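Local coordinates for phosphatidylglycerol lysyltransferase C-terminal domain-containing protein (Bacteroides thetaiotaomicron, PDB 2HQY) that is of unknown function but binds coenzyme A and is probably an acyl- or aminoacyltransferase of the acetyltransferase (GNAT-like) superfamily, at residues T8-R12 with N200-G205; R24-D28 with A121-Y125; R127-A131 with A254-E259; K137-K141 with L280-P284; H228-H234 with Y261-E267. The contacts are given in a common frame with arbitrary orientation. Residue numbers count along the deposited sequence, not the author numbering.

Interaction 1: residues T8-R12 with N200-G205; sequences TLADR and NFEALG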
# COMPACT_ATOMS: atom_id res chain seq x y z
N THR A 8 7.41 -5.87 4.85
CA THR A 8 7.25 -6.75 3.68
C THR A 8 7.15 -8.22 4.08
O THR A 8 7.54 -8.59 5.19
CB THR A 8 8.42 -6.61 2.66
OG1 THR A 8 9.63 -7.16 3.20
CG2 THR A 8 8.67 -5.20 2.31
N LEU A 9 6.68 -9.05 3.14
CA LEU A 9 6.72 -10.52 3.30
C LEU A 9 8.04 -11.07 3.84
O LEU A 9 8.04 -12.02 4.63
CB LEU A 9 6.52 -11.19 1.95
CG LEU A 9 5.24 -10.86 1.22
CD1 LEU A 9 5.19 -11.55 -0.18
CD2 LEU A 9 4.07 -11.33 2.10
N ALA A 10 9.15 -10.49 3.40
CA ALA A 10 10.48 -10.99 3.74
C ALA A 10 10.82 -10.81 5.21
O ALA A 10 11.77 -11.40 5.72
CB ALA A 10 11.54 -10.31 2.85
N ASP A 11 10.02 -10.00 5.91
CA ASP A 11 10.31 -9.65 7.30
C ASP A 11 9.63 -10.58 8.30
O ASP A 11 9.64 -10.31 9.50
CB ASP A 11 9.89 -8.20 7.57
CG ASP A 11 10.65 -7.23 6.70
OD1 ASP A 11 11.91 -7.29 6.65
OD2 ASP A 11 9.99 -6.40 6.06
N ARG A 12 9.03 -11.65 7.80
CA ARG A 12 8.31 -12.59 8.64
C ARG A 12 9.13 -13.08 9.84
O ARG A 12 8.68 -12.98 10.98
CB ARG A 12 7.84 -13.78 7.81
CG ARG A 12 7.01 -14.73 8.60
CD ARG A 12 6.43 -15.75 7.64
NE ARG A 12 6.16 -17.03 8.25
CZ ARG A 12 5.86 -18.12 7.57
NH1 ARG A 12 5.82 -18.08 6.23
NH2 ARG A 12 5.60 -19.27 8.22
N ASN A 200 -0.56 -13.75 -1.45
CA ASN A 200 0.70 -14.02 -0.77
C ASN A 200 0.57 -15.05 0.37
O ASN A 200 1.32 -15.03 1.34
CB ASN A 200 1.26 -12.70 -0.27
CG ASN A 200 1.55 -11.75 -1.43
OD1 ASN A 200 2.51 -11.98 -2.20
ND2 ASN A 200 0.73 -10.71 -1.58
N PHE A 201 -0.37 -15.97 0.21
CA PHE A 201 -0.83 -16.81 1.31
C PHE A 201 0.30 -17.60 1.99
O PHE A 201 0.44 -17.58 3.22
CB PHE A 201 -1.86 -17.81 0.74
CG PHE A 201 -2.76 -18.40 1.78
CD1 PHE A 201 -3.87 -17.67 2.26
CD2 PHE A 201 -2.55 -19.71 2.24
CE1 PHE A 201 -4.78 -18.23 3.19
CE2 PHE A 201 -3.45 -20.29 3.19
CZ PHE A 201 -4.56 -19.55 3.68
N GLU A 202 1.11 -18.29 1.19
CA GLU A 202 2.17 -19.13 1.74
C GLU A 202 3.29 -18.32 2.34
O GLU A 202 3.80 -18.65 3.43
CB GLU A 202 2.68 -20.10 0.68
CG GLU A 202 1.63 -21.17 0.44
CD GLU A 202 2.15 -22.38 -0.31
OE1 GLU A 202 3.01 -22.22 -1.22
OE2 GLU A 202 1.66 -23.49 -0.00
N ALA A 203 3.69 -17.24 1.66
CA ALA A 203 4.77 -16.39 2.18
C ALA A 203 4.42 -15.81 3.55
O ALA A 203 5.29 -15.66 4.39
CB ALA A 203 5.07 -15.25 1.21
N LEU A 204 3.16 -15.44 3.73
CA LEU A 204 2.69 -14.85 5.00
C LEU A 204 2.65 -15.86 6.16
O LEU A 204 2.75 -15.44 7.32
CB LEU A 204 1.34 -14.22 4.83
CG LEU A 204 1.32 -12.97 3.96
CD1 LEU A 204 -0.16 -12.64 3.63
CD2 LEU A 204 2.02 -11.77 4.70
N GLY A 205 2.50 -17.15 5.85
CA GLY A 205 2.36 -18.17 6.89
C GLY A 205 0.92 -18.48 7.28
O GLY A 205 0.65 -19.04 8.36
O HOH W 1 7.81 -14.63 4.04

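Interaction 2: residues R24-D28 with A121-Y125; sequences RRNCD and ADYIY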
# COMPACT_ATOMS: atom_id res chain seq x y z
N ARG A 24 1.44 -10.55 24.00
CA ARG A 24 0.48 -9.71 23.28
C ARG A 24 -0.46 -10.56 22.43
O ARG A 24 -0.00 -11.35 21.62
CB ARG A 24 1.25 -8.72 22.40
CG ARG A 24 2.30 -7.96 23.21
CD ARG A 24 1.70 -6.76 23.90
NE ARG A 24 1.52 -5.72 22.90
CZ ARG A 24 2.42 -4.79 22.61
NH1 ARG A 24 2.14 -3.93 21.64
NH2 ARG A 24 3.57 -4.70 23.28
N ARG A 25 -1.76 -10.38 22.61
CA ARG A 25 -2.74 -11.19 21.90
C ARG A 25 -3.55 -10.42 20.85
O ARG A 25 -4.43 -10.98 20.20
CB ARG A 25 -3.67 -11.86 22.91
CG ARG A 25 -2.91 -12.74 23.89
CD ARG A 25 -3.86 -13.52 24.77
NE ARG A 25 -4.67 -12.66 25.64
CZ ARG A 25 -5.68 -13.09 26.39
NH1 ARG A 25 -6.03 -14.38 26.38
NH2 ARG A 25 -6.35 -12.24 27.16
N ASN A 26 -3.26 -9.14 20.68
CA ASN A 26 -4.11 -8.38 19.77
C ASN A 26 -3.85 -8.67 18.29
O ASN A 26 -2.69 -8.89 17.87
CB ASN A 26 -4.14 -6.91 20.10
CG ASN A 26 -2.85 -6.25 19.84
OD1 ASN A 26 -1.85 -6.55 20.48
ND2 ASN A 26 -2.87 -5.29 18.92
N CYS A 27 -4.94 -8.70 17.52
CA CYS A 27 -4.89 -9.20 16.15
C CYS A 27 -4.04 -8.32 15.28
O CYS A 27 -3.56 -8.76 14.24
CB CYS A 27 -6.31 -9.31 15.55
SG CYS A 27 -7.17 -7.75 15.31
N ASP A 28 -3.84 -7.07 15.69
CA ASP A 28 -3.02 -6.16 14.88
C ASP A 28 -1.56 -6.58 14.82
O ASP A 28 -0.80 -6.04 14.01
CB ASP A 28 -3.16 -4.72 15.35
CG ASP A 28 -4.56 -4.17 15.08
OD1 ASP A 28 -5.18 -4.57 14.06
OD2 ASP A 28 -5.05 -3.36 15.87
N ALA A 121 -12.20 -3.29 20.14
CA ALA A 121 -11.83 -4.37 21.05
C ALA A 121 -11.82 -5.69 20.28
O ALA A 121 -12.63 -5.86 19.37
CB ALA A 121 -12.81 -4.45 22.22
N ASP A 122 -10.91 -6.60 20.63
CA ASP A 122 -10.84 -7.94 20.02
C ASP A 122 -11.64 -8.93 20.85
O ASP A 122 -11.61 -8.90 22.09
CB ASP A 122 -9.42 -8.48 19.96
CG ASP A 122 -8.56 -7.84 18.89
OD1 ASP A 122 -9.07 -7.13 17.99
OD2 ASP A 122 -7.34 -8.07 18.96
N TYR A 123 -12.33 -9.82 20.15
CA TYR A 123 -13.03 -10.92 20.78
C TYR A 123 -12.08 -12.13 20.85
O TYR A 123 -11.58 -12.60 19.82
CB TYR A 123 -14.25 -11.28 19.94
CG TYR A 123 -15.39 -10.31 20.11
CD1 TYR A 123 -16.48 -10.63 20.92
CD2 TYR A 123 -15.36 -9.06 19.47
CE1 TYR A 123 -17.53 -9.75 21.10
CE2 TYR A 123 -16.40 -8.16 19.63
CZ TYR A 123 -17.48 -8.51 20.45
OH TYR A 123 -18.51 -7.62 20.63
N ILE A 124 -11.85 -12.61 22.07
CA ILE A 124 -10.96 -13.75 22.33
C ILE A 124 -11.76 -14.92 22.93
O ILE A 124 -12.56 -14.75 23.85
CB ILE A 124 -9.75 -13.31 23.22
CG1 ILE A 124 -8.95 -12.23 22.46
CG2 ILE A 124 -8.89 -14.54 23.64
CD1 ILE A 124 -7.52 -12.03 22.89
N TYR A 125 -11.58 -16.09 22.34
CA TYR A 125 -12.31 -17.31 22.69
C TYR A 125 -11.32 -18.43 23.03
O TYR A 125 -10.16 -18.37 22.62
CB TYR A 125 -13.12 -17.75 21.47
CG TYR A 125 -14.07 -16.71 20.92
CD1 TYR A 125 -15.39 -16.62 21.37
CD2 TYR A 125 -13.63 -15.81 19.94
CE1 TYR A 125 -16.26 -15.65 20.85
CE2 TYR A 125 -14.47 -14.85 19.43
CZ TYR A 125 -15.76 -14.77 19.87
OH TYR A 125 -16.54 -13.82 19.30

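Interaction 3: residues R127-A131 with A254-E259; sequences RSDLA and ANRIPE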
# COMPACT_ATOMS: atom_id res chain seq x y z
N ARG A 127 -9.98 -21.95 22.20
CA ARG A 127 -10.00 -22.90 21.07
C ARG A 127 -10.82 -24.14 21.43
O ARG A 127 -11.56 -24.65 20.60
CB ARG A 127 -8.57 -23.29 20.68
CG ARG A 127 -8.46 -24.09 19.37
CD ARG A 127 -7.29 -25.07 19.40
NE ARG A 127 -7.75 -26.30 20.01
CZ ARG A 127 -8.20 -27.36 19.34
NH1 ARG A 127 -8.21 -27.39 18.01
NH2 ARG A 127 -8.62 -28.40 20.02
N SER A 128 -10.68 -24.61 22.67
CA SER A 128 -11.47 -25.72 23.19
C SER A 128 -13.00 -25.51 23.06
O SER A 128 -13.71 -26.46 22.70
CB SER A 128 -11.04 -26.10 24.62
OG SER A 128 -11.19 -25.04 25.55
N ASP A 129 -13.50 -24.29 23.30
CA ASP A 129 -14.92 -24.00 23.14
C ASP A 129 -15.35 -24.06 21.67
O ASP A 129 -16.31 -24.73 21.31
CB ASP A 129 -15.25 -22.61 23.68
CG ASP A 129 -15.28 -22.56 25.21
OD1 ASP A 129 -15.47 -23.62 25.87
OD2 ASP A 129 -15.13 -21.44 25.75
N LEU A 130 -14.61 -23.35 20.81
CA LEU A 130 -14.98 -23.25 19.40
C LEU A 130 -14.80 -24.58 18.65
O LEU A 130 -15.55 -24.84 17.70
CB LEU A 130 -14.21 -22.10 18.73
CG LEU A 130 -14.47 -20.70 19.31
CD1 LEU A 130 -13.77 -19.60 18.46
CD2 LEU A 130 -15.96 -20.39 19.43
N ALA A 131 -13.85 -25.41 19.09
CA ALA A 131 -13.59 -26.70 18.41
C ALA A 131 -14.57 -27.80 18.83
O ALA A 131 -14.76 -28.80 18.11
CB ALA A 131 -12.15 -27.16 18.67
N ALA A 254 -11.64 -24.37 13.34
CA ALA A 254 -11.19 -24.36 14.76
C ALA A 254 -10.49 -25.69 15.07
O ALA A 254 -9.46 -25.74 15.75
CB ALA A 254 -12.37 -24.09 15.71
N ASN A 255 -11.05 -26.76 14.52
CA ASN A 255 -10.47 -28.09 14.71
C ASN A 255 -9.12 -28.33 14.05
O ASN A 255 -8.39 -29.29 14.41
CB ASN A 255 -11.50 -29.17 14.37
CG ASN A 255 -12.44 -29.41 15.55
OD1 ASN A 255 -12.07 -30.09 16.53
ND2 ASN A 255 -13.63 -28.85 15.48
N ARG A 256 -8.78 -27.48 13.08
CA ARG A 256 -7.49 -27.54 12.38
C ARG A 256 -6.42 -26.66 13.05
O ARG A 256 -5.22 -26.82 12.80
CB ARG A 256 -7.67 -27.13 10.92
CG ARG A 256 -8.67 -28.00 10.12
CD ARG A 256 -8.29 -29.50 10.14
NE ARG A 256 -9.17 -30.24 9.23
CZ ARG A 256 -8.86 -30.67 8.01
NH1 ARG A 256 -7.63 -30.53 7.51
NH2 ARG A 256 -9.81 -31.32 7.32
N ILE A 257 -6.84 -25.73 13.89
CA ILE A 257 -5.89 -24.87 14.60
C ILE A 257 -5.14 -25.73 15.64
O ILE A 257 -5.79 -26.44 16.43
CB ILE A 257 -6.64 -23.68 15.29
CG1 ILE A 257 -7.17 -22.71 14.22
CG2 ILE A 257 -5.70 -23.00 16.32
CD1 ILE A 257 -8.17 -21.64 14.78
N PRO A 258 -3.80 -25.71 15.59
CA PRO A 258 -2.97 -26.52 16.50
C PRO A 258 -3.30 -26.29 17.99
O PRO A 258 -3.63 -25.17 18.37
CB PRO A 258 -1.56 -26.07 16.17
CG PRO A 258 -1.64 -25.68 14.71
CD PRO A 258 -2.96 -24.96 14.64
N GLU A 259 -3.21 -27.33 18.80
CA GLU A 259 -3.67 -27.29 20.20
C GLU A 259 -2.91 -26.31 21.10
O GLU A 259 -3.46 -25.85 22.09
CB GLU A 259 -3.73 -28.69 20.86
CG GLU A 259 -4.98 -29.49 20.45
CD GLU A 259 -5.39 -30.59 21.44
OE1 GLU A 259 -6.62 -30.82 21.57
OE2 GLU A 259 -4.51 -31.24 22.07
O HOH W 2 -9.66 -30.02 18.18

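Interaction 4: residues K137-K141 with L280-P284; sequences KFQAK and LSYQP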
# COMPACT_ATOMS: atom_id res chain seq x y z
N LYS A 137 -24.11 -23.41 27.15
CA LYS A 137 -23.97 -22.12 26.46
C LYS A 137 -23.73 -22.21 24.96
O LYS A 137 -23.91 -21.22 24.24
CB LYS A 137 -22.93 -21.21 27.14
CG LYS A 137 -21.51 -21.71 27.10
CD LYS A 137 -20.61 -20.66 27.73
CE LYS A 137 -19.41 -21.30 28.42
NZ LYS A 137 -18.56 -20.24 29.04
N PHE A 138 -23.33 -23.39 24.49
CA PHE A 138 -23.11 -23.61 23.05
C PHE A 138 -24.18 -24.48 22.39
O PHE A 138 -23.99 -24.94 21.27
CB PHE A 138 -21.72 -24.19 22.79
CG PHE A 138 -20.61 -23.20 23.02
CD1 PHE A 138 -20.36 -22.17 22.10
CD2 PHE A 138 -19.82 -23.28 24.16
CE1 PHE A 138 -19.34 -21.25 22.31
CE2 PHE A 138 -18.81 -22.35 24.40
CZ PHE A 138 -18.56 -21.34 23.47
N GLN A 139 -25.32 -24.69 23.08
CA GLN A 139 -26.40 -25.50 22.52
C GLN A 139 -26.94 -24.99 21.18
O GLN A 139 -27.11 -25.79 20.25
CB GLN A 139 -27.54 -25.69 23.51
CG GLN A 139 -28.52 -26.76 23.04
CD GLN A 139 -29.14 -27.51 24.17
OE1 GLN A 139 -29.78 -26.93 25.05
NE2 GLN A 139 -28.96 -28.83 24.18
N ALA A 140 -27.20 -23.69 21.06
CA ALA A 140 -27.63 -23.10 19.78
C ALA A 140 -26.60 -23.31 18.67
O ALA A 140 -26.97 -23.56 17.51
CB ALA A 140 -27.94 -21.60 19.94
N LYS A 141 -25.32 -23.21 19.01
CA LYS A 141 -24.26 -23.39 18.01
C LYS A 141 -24.21 -24.84 17.51
O LYS A 141 -24.06 -25.07 16.31
CB LYS A 141 -22.89 -22.93 18.53
CG LYS A 141 -22.83 -21.44 18.93
CD LYS A 141 -23.23 -20.55 17.78
CE LYS A 141 -23.11 -19.08 18.15
NZ LYS A 141 -23.70 -18.22 17.11
N LEU A 280 -20.48 -11.85 20.17
CA LEU A 280 -20.89 -12.17 21.55
C LEU A 280 -21.53 -13.56 21.67
O LEU A 280 -21.38 -14.21 22.71
CB LEU A 280 -21.85 -11.11 22.10
CG LEU A 280 -21.24 -9.76 22.46
CD1 LEU A 280 -22.36 -8.72 22.68
CD2 LEU A 280 -20.33 -9.86 23.69
N SER A 281 -22.24 -14.00 20.64
CA SER A 281 -23.01 -15.26 20.66
C SER A 281 -22.08 -16.48 20.76
O SER A 281 -22.53 -17.56 21.16
CB SER A 281 -23.93 -15.42 19.43
OG SER A 281 -23.21 -15.74 18.22
N TYR A 282 -20.81 -16.32 20.37
CA TYR A 282 -19.84 -17.42 20.48
C TYR A 282 -19.11 -17.42 21.84
O TYR A 282 -18.17 -18.18 22.04
CB TYR A 282 -18.84 -17.37 19.32
CG TYR A 282 -19.28 -18.18 18.12
CD1 TYR A 282 -19.82 -17.56 17.00
CD2 TYR A 282 -19.19 -19.58 18.13
CE1 TYR A 282 -20.24 -18.32 15.88
CE2 TYR A 282 -19.61 -20.35 17.03
CZ TYR A 282 -20.14 -19.72 15.91
OH TYR A 282 -20.55 -20.48 14.83
N GLN A 283 -19.54 -16.55 22.76
CA GLN A 283 -19.14 -16.63 24.18
C GLN A 283 -17.65 -16.41 24.41
O GLN A 283 -16.97 -17.33 24.90
CB GLN A 283 -19.53 -17.99 24.78
CG GLN A 283 -20.91 -18.52 24.46
CD GLN A 283 -22.01 -17.63 24.99
OE1 GLN A 283 -21.95 -17.16 26.13
NE2 GLN A 283 -23.03 -17.40 24.17
N PRO A 284 -17.14 -15.19 24.13
CA PRO A 284 -15.72 -14.93 24.34
C PRO A 284 -15.33 -15.00 25.82
O PRO A 284 -16.15 -14.66 26.69
CB PRO A 284 -15.56 -13.51 23.81
CG PRO A 284 -16.91 -12.88 24.01
CD PRO A 284 -17.85 -13.99 23.66
O HOH W 3 -16.82 -18.01 27.57
O HOH W 4 -23.13 -19.63 14.47

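Interaction 5: residues H228-H234 with Y261-E267; sequences HETFGVH and YIYINRE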
# COMPACT_ATOMS: atom_id res chain seq x y z
N HIS A 228 2.52 -17.21 20.81
CA HIS A 228 2.72 -18.63 21.08
C HIS A 228 1.47 -19.39 21.49
O HIS A 228 1.38 -20.55 21.26
CB HIS A 228 3.83 -18.83 22.08
CG HIS A 228 3.47 -18.36 23.44
ND1 HIS A 228 3.63 -17.07 23.85
CD2 HIS A 228 2.91 -19.01 24.48
CE1 HIS A 228 3.19 -16.93 25.08
NE2 HIS A 228 2.76 -18.10 25.48
N GLU A 229 0.50 -18.72 22.08
CA GLU A 229 -0.75 -19.32 22.52
C GLU A 229 -2.07 -18.73 21.96
O GLU A 229 -3.12 -19.03 22.46
CB GLU A 229 -0.83 -19.34 24.04
CG GLU A 229 -0.82 -18.00 24.67
CD GLU A 229 -0.96 -18.01 26.17
OE1 GLU A 229 -0.93 -19.07 26.76
OE2 GLU A 229 -1.09 -16.97 26.76
N THR A 230 -1.97 -17.91 20.94
CA THR A 230 -3.13 -17.22 20.37
C THR A 230 -3.08 -17.32 18.85
O THR A 230 -2.08 -16.95 18.23
CB THR A 230 -3.20 -15.72 20.78
OG1 THR A 230 -2.98 -15.60 22.20
CG2 THR A 230 -4.54 -15.09 20.39
N PHE A 231 -4.13 -17.88 18.27
CA PHE A 231 -4.28 -17.95 16.81
C PHE A 231 -5.31 -16.91 16.40
O PHE A 231 -6.36 -16.81 17.05
CB PHE A 231 -4.76 -19.35 16.44
CG PHE A 231 -4.64 -19.66 14.97
CD1 PHE A 231 -3.50 -20.29 14.48
CD2 PHE A 231 -5.64 -19.29 14.08
CE1 PHE A 231 -3.37 -20.60 13.11
CE2 PHE A 231 -5.53 -19.58 12.70
CZ PHE A 231 -4.38 -20.23 12.22
N GLY A 232 -5.07 -16.18 15.32
CA GLY A 232 -6.01 -15.15 14.88
C GLY A 232 -6.74 -15.64 13.65
O GLY A 232 -6.12 -16.12 12.70
N VAL A 233 -8.06 -15.52 13.65
CA VAL A 233 -8.84 -15.77 12.45
C VAL A 233 -9.10 -14.40 11.81
O VAL A 233 -9.79 -13.56 12.39
CB VAL A 233 -10.18 -16.52 12.77
CG1 VAL A 233 -10.99 -16.74 11.50
CG2 VAL A 233 -9.88 -17.84 13.43
N HIS A 234 -8.51 -14.17 10.65
CA HIS A 234 -8.53 -12.81 10.04
C HIS A 234 -9.72 -12.56 9.13
O HIS A 234 -10.17 -11.42 8.98
CB HIS A 234 -7.22 -12.51 9.28
CG HIS A 234 -5.99 -12.71 10.12
ND1 HIS A 234 -6.00 -12.52 11.49
CD2 HIS A 234 -4.73 -13.10 9.80
CE1 HIS A 234 -4.80 -12.82 11.97
NE2 HIS A 234 -4.01 -13.16 10.96
N TYR A 261 -2.37 -23.33 20.58
CA TYR A 261 -3.10 -22.06 20.55
C TYR A 261 -4.37 -22.20 21.38
O TYR A 261 -5.42 -22.57 20.87
CB TYR A 261 -3.39 -21.62 19.09
CG TYR A 261 -2.10 -21.58 18.32
CD1 TYR A 261 -1.13 -20.62 18.62
CD2 TYR A 261 -1.83 -22.51 17.33
CE1 TYR A 261 0.08 -20.58 17.95
CE2 TYR A 261 -0.62 -22.48 16.62
CZ TYR A 261 0.32 -21.53 16.95
OH TYR A 261 1.51 -21.52 16.30
N ILE A 262 -4.22 -21.93 22.68
CA ILE A 262 -5.29 -21.98 23.66
C ILE A 262 -6.41 -21.00 23.33
O ILE A 262 -7.58 -21.28 23.59
CB ILE A 262 -4.70 -21.69 25.10
CG1 ILE A 262 -3.95 -22.93 25.60
CG2 ILE A 262 -5.77 -21.40 26.12
CD1 ILE A 262 -2.54 -23.01 25.19
N TYR A 263 -6.03 -19.85 22.76
CA TYR A 263 -6.96 -18.75 22.50
C TYR A 263 -7.14 -18.55 21.01
O TYR A 263 -6.20 -18.72 20.23
CB TYR A 263 -6.45 -17.45 23.11
CG TYR A 263 -6.25 -17.58 24.59
CD1 TYR A 263 -7.34 -17.67 25.43
CD2 TYR A 263 -4.97 -17.67 25.13
CE1 TYR A 263 -7.18 -17.83 26.81
CE2 TYR A 263 -4.79 -17.82 26.51
CZ TYR A 263 -5.90 -17.89 27.33
OH TYR A 263 -5.75 -18.03 28.69
N ILE A 264 -8.35 -18.17 20.63
CA ILE A 264 -8.62 -17.81 19.22
C ILE A 264 -9.10 -16.36 19.23
O ILE A 264 -10.06 -16.03 19.92
CB ILE A 264 -9.68 -18.71 18.55
CG1 ILE A 264 -9.24 -20.18 18.48
CG2 ILE A 264 -9.95 -18.17 17.11
CD1 ILE A 264 -10.34 -21.12 17.92
N ASN A 265 -8.40 -15.49 18.51
CA ASN A 265 -8.78 -14.09 18.41
C ASN A 265 -9.53 -13.89 17.07
O ASN A 265 -8.93 -14.04 15.97
CB ASN A 265 -7.52 -13.20 18.49
CG ASN A 265 -7.83 -11.70 18.46
OD1 ASN A 265 -8.81 -11.26 17.85
ND2 ASN A 265 -6.97 -10.91 19.12
N ARG A 266 -10.82 -13.59 17.15
CA ARG A 266 -11.65 -13.37 15.93
C ARG A 266 -11.91 -11.88 15.65
O ARG A 266 -12.86 -11.53 14.95
CB ARG A 266 -12.96 -14.18 16.00
CG ARG A 266 -12.69 -15.69 16.08
CD ARG A 266 -13.94 -16.55 16.24
NE ARG A 266 -14.91 -16.27 15.19
CZ ARG A 266 -14.92 -16.80 13.97
NH1 ARG A 266 -14.02 -17.71 13.60
NH2 ARG A 266 -15.86 -16.41 13.13
N GLU A 267 -11.07 -11.02 16.21
CA GLU A 267 -11.01 -9.60 15.84
C GLU A 267 -12.21 -8.78 16.32
O GLU A 267 -12.87 -9.14 17.30
CB GLU A 267 -10.66 -9.42 14.32
CG GLU A 267 -9.54 -10.40 13.91
CD GLU A 267 -8.76 -10.01 12.65
OE1 GLU A 267 -9.29 -9.30 11.78
OE2 GLU A 267 -7.57 -10.43 12.55
O HOH W 5 -12.10 -11.92 11.71
O HOH W 6 -11.63 -9.76 10.44

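Interaction 1: residues T8-R12 with N200-G205
Leu9 lays its side chain across the start and flank of the short helix 201-204: CD2 meets CD2 of Leu204 at 3.3 Å, and CD1 lies 4.0 Å from CB of Ala203. CD1 also comes within 3.4 Å of OD1 of Asn200, whose amide oxygen is taken by Gln44 of the second subunit, putting the contact in the subunit interface. Arg12, extended, sends NH1 to the carbonyl O of Ala203 (3.1 Å), the one direct hydrogen bond between 8-12 and 200-205. A water adds a second link, donating to O of Leu9 and O of Ala203, each at 2.7 Å. The guanidinium lies with one face over the Leu204-Gly205 peptide; Gly205 closes the helix in a Schellman motif, its backbone angles alone call for glycine, and a CB would run into CZ of Arg12. Leu204 continues inward onto Phe31 and Cys35 of helix 31-36. So an apolar leucine-alanine patch is joined by a charge at a helix C-terminus, where last-turn carbonyls, such as O of Ala203, can accept.

Interaction 2: residues R24-D28 with A121-Y125
Asp122, first residue of strand 122-126, supplies the polar half of this contact. Its OD2 accepts a hydrogen bond from the backbone N of Cys27 at 2.9 Å, nearly straight at 165°, and also lies 3.3 Å from CA of Asn26. OD1 stands 3.3 Å from SG of Cys27, but the main partner of this carboxylate is Lys290, with which OD1 forms a salt bridge; OD2 takes a further hydrogen bond from ND2 of Asn265. Tyr123 points the other way, in the alternation expected of a strand, and the side chain of Ile124 points back toward 24-28. CD1 of Ile124 packs 3.9 Å from CB of Arg25, while its CG2 lies over one face of the Arg25 guanidinium, which also makes a cation-pi contact with Tyr263. Tyr125 again turns away, so the two residues facing the loop divide the work: a carboxylate fixes the backbone at Cys27, and an aliphatic side chain packs against Arg25. The contact is buried, the Cys27 side chain about 12 Å from bound coenzyme A. Loop 24-28, between helices 12-19 and 31-36, lies across one face of the central sheet, where strand 122-126 runs between strands 263-265 and 286-295, antiparallel to both.

Interaction 3: residues R127-A131 with A254-E259
Arg127 does most of the work here, with 120 Å² of its surface covered. Its side chain reaches from the first turn of helix 127-132 into the bend that follows helix 245-256, where NH1 makes a weak hydrogen bond to O of Ile257 (3.0 Å). NH2 forms a salt bridge with OE1 of Glu259 at 3.5 Å; that oxygen lies well out of the guanidinium plane, so the attraction is purely electrostatic. A water accepts from NH2 of Arg127 at 2.7 Å and donates to OD1 of Asn255 at 2.9 Å. Ala254 and Ala131 let the two helices come close, their CA atoms 5.0 Å apart and their CB atoms 4.3 Å apart, and CB of Ala254 also packs 4.1 Å from CB of Leu130. Beside them ND2 of Asn255 donates to O of Ala131 at 2.9 Å. Leu130 and Ile257 both continue onto Ile264. This is the end of the helix in a beta-alpha-beta crossover, strand 230-238 to helix 245-256 to strand 263-265, packed through small side chains against a neighbouring helix.

Interaction 4: residues K137-K141 with L280-P284
The C-terminal end of helix 273-281 meets the N-terminal end of helix 139-151, with Phe138 at the N-cap position of the latter, in what is probably a GNAT-like acetyltransferase domain. CA of Lys137 lies 7.7 Å from CA of Gln283, and CA of Phe138 7.5 Å from CA of Tyr282. The last turn is held by N of Gln283 bonding to O of Leu280 at 3.0 Å, and the positive phi of Gln283 then swings the chain toward Pro284. NE2 of Gln283 folds back onto O of Ser281 (3.1 Å), and its CG lies over one face of the Phe138 ring, a CH-pi contact 4.2 Å from the ring centroid. CE1 of the same ring approaches O of Tyr282 to 3.3 Å, edge on. Alongside, CD of Lys137 packs 3.9 Å from CG of Gln283, and a water joins NZ of Lys137 to O of Gln283. Tyr282 also lies against Ala247 and Asn250 of helix 245-256, its side chain about 6 Å from that of the coenzyme A-binding Tyr246. Lys141 spans Tyr282 and Ser281: its CE sits 3.6 Å from the tyrosine ring centroid, almost on the ring normal, with NZ in a cation-pi position at 4.1 Å. That ammonium donates to OG of Ser281, itself bonded to O of Ala278, and NZ lies 3.0 Å from a water that is 2.7 Å from OH of Tyr282.

Interaction 5: residues H228-H234 with Y261-E267
Four main-chain hydrogen bonds join these parallel strands. N of Tyr263 donates to O of Glu229 (3.0 Å), O of Tyr263 accepts from N of Phe231 (3.0 Å), O of Phe231 accepts from N of Asn265 (2.8 Å), and O of Asn265 accepts from N of Val233 (2.9 Å). Tyr263, Phe231 and Asn265 each spend both NH and CO on the opposite strand. This is the parallel pairing of a beta-alpha-beta crossover through helix 245-256. CG2 of Val233 packs 3.7 Å from CG2 of Ile264, and the edge of Phe231 meets the face of Tyr261. OD1 of Asn265 takes N of Glu267 in an Asx turn (2.8 Å), while its ND2 serves O of Arg25 and OD2 of Asp122. Arg266 forms a salt bridge with Glu236. ND1 of His234 donates to OE2 of Glu267 (2.8 Å), an oxygen also bonded by Asn33. A water lies 2.6 Å from O of His234 and 2.7 Å from OE1 of Glu267, whose side chain is about 8 Å from bound coenzyme A.

Overall arrangement
From the N terminus, interaction 1 closes the longest loop, bringing 8-12 onto 200-205 at the surface beside the second subunit. Within that span interaction 2 closes first, setting 24-28 against strand 122-126. Helix 127-132 follows directly and reaches forward to 254-259 in interaction 3, which crosses interaction 1 and also crosses interaction 5. Interaction 4 ties 137-141 to 280-284 and crosses both interaction 1 and interaction 3; its loop encloses all of interaction 5, the strand pairing of 228-234 with 261-267. Interactions 2 and 5 share the central sheet through neighbouring strands 122-126 and 263-265, and interactions 3 and 4 pack helices beside it. Interaction 1 stands apart, touching none of the others.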